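Local coordinates for protein-glutamine gamma-glutamyltransferase (Pseudomonas aeruginosa PAO1, PDB 6G49) that shows transglutaminase activity in vitro in its periplasmic domain, joining protein glutamine and lysine side chains, and is critical for viability of the bacterium, at residues Gly266-Glu271 with Asp285-Val290. Residues are numbered along the deposited sequence; the frame is centred on the assembly and turned at random.
Sequences GYQGGE and DAHAWV
In the transglutaminase-like core of the periplasmic domain, an antiparallel strand pairing holds the backbone of His-287, the histidine of the probable Cys-His-Asp triad. Gly-266 and His-287 form a hydrogen-bonded pair: Gly-266 N donates to His-287 O at 2.9 Å, nearly in line with the carbonyl, whereas His-287 N approaches Gly-266 O from above the carbonyl plane. Past the non-hydrogen-bonded Tyr-267/Ala-286 pair, Gln-268 N donates to Asp-285 O (2.8 Å). The Gln-268 and His-287 side chains run alongside each other in the same direction: His-287 CG, anti to the backbone N (chi1 -163°), sits beside Gln-268 CB, which packs 3.7 Å from His-287 CD2. The ring's NE2 bonds Asp-303, and the side chain touches Cys-243. The six-membered ring of Trp-289 reaches Gly-266, CZ3 lying 4.0 Å from Gly-266 N. The Tyr-267 ring runs beside Ala-286, CE2 3.9 Å from Ala-286 CB, and its hydroxyl bonds Gln-283. Where the strands part, Glu-271 and Asp-285 meet tip to tip, their carboxylates nearly coplanar; His-282 bonds both, through ND1 to Glu-271 OE1 and N to Asp-285 OD2. Glu-271 OE2 lies just 2.5 Å from Asp-285 OD2, so close that one acid probably carries a proton. A water accepts from Gly-270 N and donates to Asp-285 OD1 at 2.9 Å.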
ATOM      1  N   GLY A 266       3.099  -2.686  -2.746  1.00 16.31           N
ATOM      2  CA  GLY A 266       3.271  -2.706  -4.207  1.00 17.29           C
ATOM      3  C   GLY A 266       4.463  -1.875  -4.590  1.00 17.22           C
ATOM      4  O   GLY A 266       5.511  -1.993  -3.989  1.00 17.36           O
ATOM      5  N   TYR A 267       4.281  -1.026  -5.600  1.00 15.97           N
ATOM      6  CA  TYR A 267       5.340  -0.178  -6.093  1.00 16.80           C
ATOM      7  C   TYR A 267       4.744   1.215  -6.296  1.00 16.97           C
ATOM      8  O   TYR A 267       3.531   1.322  -6.515  1.00 18.36           O
ATOM      9  CB  TYR A 267       5.884  -0.701  -7.430  1.00 17.79           C
ATOM     10  CG  TYR A 267       6.510  -2.059  -7.335  1.00 16.94           C
ATOM     11  CD1 TYR A 267       5.743  -3.216  -7.354  1.00 17.28           C
ATOM     12  CD2 TYR A 267       7.870  -2.163  -7.081  1.00 16.54           C
ATOM     13  CE1 TYR A 267       6.323  -4.472  -7.185  1.00 17.59           C
ATOM     14  CE2 TYR A 267       8.456  -3.410  -6.896  1.00 17.87           C
ATOM     15  CZ  TYR A 267       7.674  -4.548  -6.927  1.00 19.42           C
ATOM     16  OH  TYR A 267       8.274  -5.758  -6.754  1.00 21.26           O
ATOM     17  N   GLN A 268       5.594   2.243  -6.259  1.00 17.16           N
ATOM     18  CA  GLN A 268       5.113   3.589  -6.546  1.00 18.99           C
ATOM     19  C   GLN A 268       6.095   4.214  -7.544  1.00 18.97           C
ATOM     20  O   GLN A 268       7.261   4.307  -7.215  1.00 22.14           O
ATOM     21  CB  GLN A 268       4.945   4.427  -5.284  1.00 18.89           C
ATOM     22  CG  GLN A 268       4.051   5.627  -5.464  1.00 18.18           C
ATOM     23  CD  GLN A 268       4.579   6.740  -6.334  1.00 24.37           C
ATOM     24  OE1 GLN A 268       5.763   6.981  -6.358  1.00 24.75           O
ATOM     25  NE2 GLN A 268       3.661   7.455  -6.981  1.00 23.65           N
ATOM     26  N   GLY A 269       5.519   4.717  -8.637  1.00 19.66           N
ATOM     27  CA  GLY A 269       6.282   5.518  -9.581  1.00 22.24           C
ATOM     28  C   GLY A 269       6.704   4.696 -10.774  1.00 19.75           C
ATOM     29  O   GLY A 269       5.939   4.005 -11.403  1.00 21.00           O
ATOM     30  N   GLY A 270       7.961   4.882 -11.143  1.00 19.45           N
ATOM     31  CA  GLY A 270       8.527   4.231 -12.303  1.00 22.71           C
ATOM     32  C   GLY A 270       9.477   5.163 -13.036  1.00 27.81           C
ATOM     33  O   GLY A 270       9.527   6.347 -12.774  1.00 27.72           O
ATOM     34  N   GLU A 271      10.228   4.602 -13.966  1.00 23.79           N
ATOM     35  CA  GLU A 271      11.219   5.330 -14.729  1.00 23.93           C
ATOM     36  C   GLU A 271      10.862   5.310 -16.215  1.00 21.81           C
ATOM     37  O   GLU A 271      10.716   4.266 -16.796  1.00 24.09           O
ATOM     38  CB  GLU A 271      12.566   4.656 -14.506  1.00 22.84           C
ATOM     39  CG  GLU A 271      13.036   4.614 -13.048  1.00 23.16           C
ATOM     40  CD  GLU A 271      12.306   3.613 -12.146  1.00 18.64           C
ATOM     41  OE1 GLU A 271      12.336   2.409 -12.395  1.00 20.63           O
ATOM     42  OE2 GLU A 271      11.718   4.040 -11.147  1.00 23.12           O
ATOM     43  N   ASP A 285      11.540   0.793  -6.443  1.00 18.20           N
ATOM     44  CA  ASP A 285      10.265   1.501  -6.404  1.00 19.62           C
ATOM     45  C   ASP A 285       9.261   0.804  -5.468  1.00 18.94           C
ATOM     46  O   ASP A 285       8.096   1.278  -5.370  1.00 18.03           O
ATOM     47  CB  ASP A 285       9.674   1.613  -7.789  1.00 18.50           C
ATOM     48  CG  ASP A 285      10.478   2.507  -8.727  1.00 22.22           C
ATOM     49  OD1 ASP A 285      10.969   3.529  -8.241  1.00 20.55           O
ATOM     50  OD2 ASP A 285      10.706   2.094  -9.884  1.00 20.47           O
ATOM     51  N   ALA A 286       9.644  -0.270  -4.791  1.00 16.73           N
ATOM     52  CA  ALA A 286       8.737  -0.996  -3.857  1.00 17.93           C
ATOM     53  C   ALA A 286       8.276  -0.013  -2.785  1.00 19.20           C
ATOM     54  O   ALA A 286       9.037   0.847  -2.291  1.00 19.66           O
ATOM     55  CB  ALA A 286       9.383  -2.192  -3.258  1.00 19.25           C
ATOM     56  N   HIS A 287       6.985  -0.093  -2.458  1.00 17.43           N
ATOM     57  CA  HIS A 287       6.369   0.903  -1.592  1.00 18.45           C
ATOM     58  C   HIS A 287       5.221   0.257  -0.817  1.00 17.27           C
ATOM     59  O   HIS A 287       4.667  -0.724  -1.228  1.00 18.64           O
ATOM     60  CB  HIS A 287       5.902   2.075  -2.445  1.00 18.23           C
ATOM     61  CG  HIS A 287       5.624   3.327  -1.706  1.00 18.81           C
ATOM     62  ND1 HIS A 287       6.595   3.881  -0.912  1.00 21.54           N
ATOM     63  CD2 HIS A 287       4.528   4.107  -1.643  1.00 19.16           C
ATOM     64  CE1 HIS A 287       6.090   5.007  -0.385  1.00 23.62           C
ATOM     65  NE2 HIS A 287       4.807   5.166  -0.795  1.00 21.01           N
ATOM     66  N   ALA A 288       4.907   0.890   0.299  1.00 16.65           N
ATOM     67  CA  ALA A 288       3.815   0.499   1.181  1.00 18.78           C
ATOM     68  C   ALA A 288       3.071   1.736   1.626  1.00 17.31           C
ATOM     69  O   ALA A 288       3.688   2.776   1.929  1.00 17.69           O
ATOM     70  CB  ALA A 288       4.328  -0.265   2.367  1.00 18.69           C
ATOM     71  N   TRP A 289       1.735   1.661   1.620  1.00 16.07           N
ATOM     72  CA  TRP A 289       0.886   2.724   2.000  1.00 16.05           C
ATOM     73  C   TRP A 289      -0.319   2.151   2.784  1.00 15.81           C
ATOM     74  O   TRP A 289      -0.265   0.989   3.231  1.00 16.49           O
ATOM     75  CB  TRP A 289       0.508   3.620   0.823  1.00 18.71           C
ATOM     76  CG  TRP A 289      -0.213   2.943  -0.307  1.00 17.41           C
ATOM     77  CD1 TRP A 289      -1.545   3.004  -0.597  1.00 19.55           C
ATOM     78  CD2 TRP A 289       0.394   2.221  -1.402  1.00 16.30           C
ATOM     79  NE1 TRP A 289      -1.830   2.295  -1.736  1.00 20.13           N
ATOM     80  CE2 TRP A 289      -0.663   1.821  -2.263  1.00 17.71           C
ATOM     81  CE3 TRP A 289       1.695   1.800  -1.716  1.00 19.31           C
ATOM     82  CZ2 TRP A 289      -0.445   1.089  -3.438  1.00 17.35           C
ATOM     83  CZ3 TRP A 289       1.896   1.103  -2.886  1.00 19.82           C
ATOM     84  CH2 TRP A 289       0.836   0.727  -3.712  1.00 18.73           C
ATOM     85  N   VAL A 290      -1.345   2.970   2.946  1.00 17.30           N
ATOM     86  CA  VAL A 290      -2.486   2.625   3.840  1.00 17.73           C
ATOM     87  C   VAL A 290      -3.788   2.819   3.064  1.00 18.27           C
ATOM     88  O   VAL A 290      -3.936   3.699   2.229  1.00 18.10           O
ATOM     89  CB  VAL A 290      -2.451   3.475   5.120  1.00 19.47           C
ATOM     90  CG1 VAL A 290      -3.679   3.224   6.016  1.00 23.05           C
ATOM     91  CG2 VAL A 290      -1.171   3.216   5.881  1.00 19.13           C
TER
HETATM   92  O   HOH W   1       9.692   5.974  -8.999  1.00 34.14           O